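Local coordinates for ribonucleoside-diphosphate reductase (Sulfolobus acidocaldarius DSM 639, PDB 6QRZ), which belongs to the R2-like ligand-binding oxidases, carries a manganese-iron cofactor in a ferritin-like helical fold, and is probably an oxidoreductase, at residues A[62-67]-A[214-220]. Sequence-based numbering, arbitrary orientation.
Sequences IDFSKD and MPGLSKT
Asp67 (chi1 m) swings its carboxylate over the N-terminal turn of helix 215-245: OD1 accepts a hydrogen bond from Gly216 N at 2.9 Å, with Pro215 CD 3.1 Å from OD1, while Asp67 CB rests 3.8 Å from Met214 SD. Met214, at phi/psi 53/66, is the N-cap residue and lacks the carboxylate, amide or hydroxyl of common N-cap side chains; Met214 O takes Ser218 N (3.0 Å) and Ser218 OG (2.6 Å). Residues 62-66 run as an irregular loop along the turn and Asp67 starts helix 67-71, Asp67 beside Met214 (CA-CA 4.8 Å) and Phe64 beside Gly216 (5.0 Å). An Asx turn, Ser65 N to Asp63 OD1 (3.1 Å), bends this loop. At Gly216 the backbones pack with no side chain between them: its CA lies 3.5 Å from Asp63 O in a CA-H...O contact, and a CB there would clash with Asp63 O and Asp67 OD2. Further along the helix, Ile62 (mt) sets CG2 3.2 Å from Gly216 O and CD1 3.5 Å from Thr220 OG1; Phe64 (chi1 m, chi2 -93°) brings CZ 3.5 Å from that same OG1, whose hydroxyl donates to Gly216 O (2.9 Å). On the exposed side, Lys66 CE meets Pro215 CG at 3.5 Å. The side chains of Met214 and Leu217 also touch Phe136 of helix 113-139. The loop before helix 67-71 is thereby fastened to the start of the helix that supplies metal ligands Glu228 and His231, the side chain of Thr220 about 10 Å from the manganese ion. Chemically, one hydrogen bond joins the segments amid mainly van der Waals contacts: the buried Asp67 carboxylate answers a first-turn amide that has no acceptor one turn back within the helix.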
ATOM      1  N   ILE A  62      12.019   4.554  16.762  1.00 64.09           N
ATOM      2  CA  ILE A  62      13.320   5.180  16.551  1.00 62.00           C
ATOM      3  C   ILE A  62      13.381   6.471  17.357  1.00 61.73           C
ATOM      4  O   ILE A  62      12.589   7.395  17.138  1.00 62.28           O
ATOM      5  CB  ILE A  62      13.568   5.440  15.061  1.00 60.99           C
ATOM      6  CG1 ILE A  62      13.585   4.119  14.286  1.00 62.60           C
ATOM      7  CG2 ILE A  62      14.871   6.196  14.865  1.00 61.82           C
ATOM      8  CD1 ILE A  62      13.780   4.287  12.795  1.00 58.72           C
ATOM      9  N   ASP A  63      14.324   6.540  18.293  1.00 67.85           N
ATOM     10  CA  ASP A  63      14.461   7.693  19.172  1.00 68.35           C
ATOM     11  C   ASP A  63      15.358   8.739  18.521  1.00 67.76           C
ATOM     12  O   ASP A  63      16.476   8.430  18.096  1.00 65.28           O
ATOM     13  CB  ASP A  63      15.029   7.271  20.528  1.00 68.96           C
ATOM     14  CG  ASP A  63      14.901   8.357  21.581  1.00 69.67           C
ATOM     15  OD1 ASP A  63      14.326   9.423  21.276  1.00 72.30           O
ATOM     16  OD2 ASP A  63      15.374   8.140  22.717  1.00 77.87           O
ATOM     17  N   PHE A  64      14.862   9.974  18.447  1.00 61.12           N
ATOM     18  CA  PHE A  64      15.603  11.093  17.876  1.00 61.64           C
ATOM     19  C   PHE A  64      16.030  12.102  18.937  1.00 62.47           C
ATOM     20  O   PHE A  64      16.327  13.255  18.606  1.00 61.98           O
ATOM     21  CB  PHE A  64      14.770  11.790  16.799  1.00 62.68           C
ATOM     22  CG  PHE A  64      14.440  10.920  15.619  1.00 62.79           C
ATOM     23  CD1 PHE A  64      15.251  10.917  14.498  1.00 63.39           C
ATOM     24  CD2 PHE A  64      13.312  10.117  15.626  1.00 64.73           C
ATOM     25  CE1 PHE A  64      14.951  10.120  13.408  1.00 61.83           C
ATOM     26  CE2 PHE A  64      13.005   9.318  14.538  1.00 63.74           C
ATOM     27  CZ  PHE A  64      13.826   9.321  13.427  1.00 59.67           C
ATOM     28  N   SER A  65      16.068  11.694  20.208  1.00 71.09           N
ATOM     29  CA  SER A  65      16.342  12.636  21.286  1.00 71.38           C
ATOM     30  C   SER A  65      17.803  13.064  21.339  1.00 70.75           C
ATOM     31  O   SER A  65      18.103  14.116  21.915  1.00 71.73           O
ATOM     32  CB  SER A  65      15.926  12.035  22.630  1.00 70.72           C
ATOM     33  OG  SER A  65      16.623  10.829  22.890  1.00 73.08           O
ATOM     34  N   LYS A  66      18.717  12.281  20.763  1.00 83.05           N
ATOM     35  CA  LYS A  66      20.127  12.646  20.733  1.00 82.01           C
ATOM     36  C   LYS A  66      20.565  13.221  19.391  1.00 79.46           C
ATOM     37  O   LYS A  66      21.642  13.823  19.315  1.00 77.60           O
ATOM     38  CB  LYS A  66      21.001  11.433  21.087  1.00 49.01           C
ATOM     39  CG  LYS A  66      22.402  11.798  21.570  1.00 49.01           C
ATOM     40  CD  LYS A  66      23.135  10.603  22.163  1.00 49.01           C
ATOM     41  CE  LYS A  66      23.496   9.581  21.102  1.00 49.01           C
ATOM     42  NZ  LYS A  66      24.262   8.435  21.667  1.00 49.01           N
ATOM     43  N   ASP A  67      19.762  13.057  18.338  1.00 70.65           N
ATOM     44  CA  ASP A  67      20.103  13.654  17.050  1.00 69.59           C
ATOM     45  C   ASP A  67      20.059  15.175  17.119  1.00 69.85           C
ATOM     46  O   ASP A  67      20.883  15.855  16.495  1.00 68.87           O
ATOM     47  CB  ASP A  67      19.156  13.147  15.964  1.00 69.29           C
ATOM     48  CG  ASP A  67      19.182  11.641  15.826  1.00 67.59           C
ATOM     49  OD1 ASP A  67      20.251  11.040  16.050  1.00 71.03           O
ATOM     50  OD2 ASP A  67      18.130  11.058  15.496  1.00 67.60           O
ATOM     51  N   MET A 214      24.283  11.436  14.634  1.00 70.16           N
ATOM     52  CA  MET A 214      22.947  11.059  14.183  1.00 70.16           C
ATOM     53  C   MET A 214      22.698   9.562  14.334  1.00 69.42           C
ATOM     54  O   MET A 214      22.544   8.859  13.328  1.00 70.77           O
ATOM     55  CB  MET A 214      22.740  11.476  12.725  1.00 51.35           C
ATOM     56  CG  MET A 214      22.948  12.958  12.465  1.00 51.35           C
ATOM     57  SD  MET A 214      21.760  13.992  13.342  1.00 51.35           S
ATOM     58  CE  MET A 214      22.299  15.625  12.837  1.00 51.35           C
ATOM     59  N   PRO A 215      22.648   9.033  15.562  1.00 58.86           N
ATOM     60  CA  PRO A 215      22.337   7.602  15.706  1.00 59.46           C
ATOM     61  C   PRO A 215      20.897   7.269  15.361  1.00 59.87           C
ATOM     62  O   PRO A 215      20.631   6.190  14.816  1.00 60.51           O
ATOM     63  CB  PRO A 215      22.652   7.325  17.182  1.00 60.05           C
ATOM     64  CG  PRO A 215      22.459   8.640  17.849  1.00 60.22           C
ATOM     65  CD  PRO A 215      22.929   9.668  16.862  1.00 58.69           C
ATOM     66  N   GLY A 216      19.956   8.165  15.667  1.00 54.81           N
ATOM     67  CA  GLY A 216      18.567   7.907  15.329  1.00 54.23           C
ATOM     68  C   GLY A 216      18.334   7.851  13.831  1.00 53.15           C
ATOM     69  O   GLY A 216      17.623   6.971  13.338  1.00 54.48           O
ATOM     70  N   LEU A 217      18.927   8.788  13.087  1.00 52.03           N
ATOM     71  CA  LEU A 217      18.840   8.723  11.633  1.00 52.99           C
ATOM     72  C   LEU A 217      19.630   7.542  11.085  1.00 53.37           C
ATOM     73  O   LEU A 217      19.265   6.985  10.043  1.00 53.99           O
ATOM     74  CB  LEU A 217      19.334  10.030  11.013  1.00 38.99           C
ATOM     75  CG  LEU A 217      19.140  10.164   9.501  1.00 38.99           C
ATOM     76  CD1 LEU A 217      17.663  10.108   9.141  1.00 38.99           C
ATOM     77  CD2 LEU A 217      19.774  11.444   8.981  1.00 38.99           C
ATOM     78  N   SER A 218      20.709   7.145  11.766  1.00 52.54           N
ATOM     79  CA  SER A 218      21.441   5.950  11.356  1.00 53.13           C
ATOM     80  C   SER A 218      20.566   4.709  11.475  1.00 53.36           C
ATOM     81  O   SER A 218      20.580   3.844  10.591  1.00 52.00           O
ATOM     82  CB  SER A 218      22.710   5.796  12.194  1.00 52.80           C
ATOM     83  OG  SER A 218      23.569   6.910  12.029  1.00 54.16           O
ATOM     84  N   LYS A 219      19.802   4.603  12.564  1.00 52.52           N
ATOM     85  CA  LYS A 219      18.814   3.536  12.672  1.00 53.96           C
ATOM     86  C   LYS A 219      17.748   3.675  11.594  1.00 53.69           C
ATOM     87  O   LYS A 219      17.254   2.675  11.063  1.00 52.47           O
ATOM     88  CB  LYS A 219      18.180   3.548  14.065  1.00 43.55           C
ATOM     89  CG  LYS A 219      17.157   2.448  14.307  1.00 43.55           C
ATOM     90  CD  LYS A 219      17.808   1.074  14.310  1.00 43.55           C
ATOM     91  CE  LYS A 219      16.794  -0.019  14.617  1.00 43.55           C
ATOM     92  NZ  LYS A 219      17.413  -1.375  14.604  1.00 43.55           N
ATOM     93  N   THR A 220      17.389   4.914  11.251  1.00 44.19           N
ATOM     94  CA  THR A 220      16.405   5.141  10.200  1.00 45.60           C
ATOM     95  C   THR A 220      16.938   4.700   8.842  1.00 45.18           C
ATOM     96  O   THR A 220      16.253   3.992   8.095  1.00 45.10           O
ATOM     97  CB  THR A 220      16.005   6.619  10.168  1.00 41.37           C
ATOM     98  OG1 THR A 220      15.454   6.995  11.435  1.00 41.37           O
ATOM     99  CG2 THR A 220      14.978   6.872   9.079  1.00 41.37           C
TER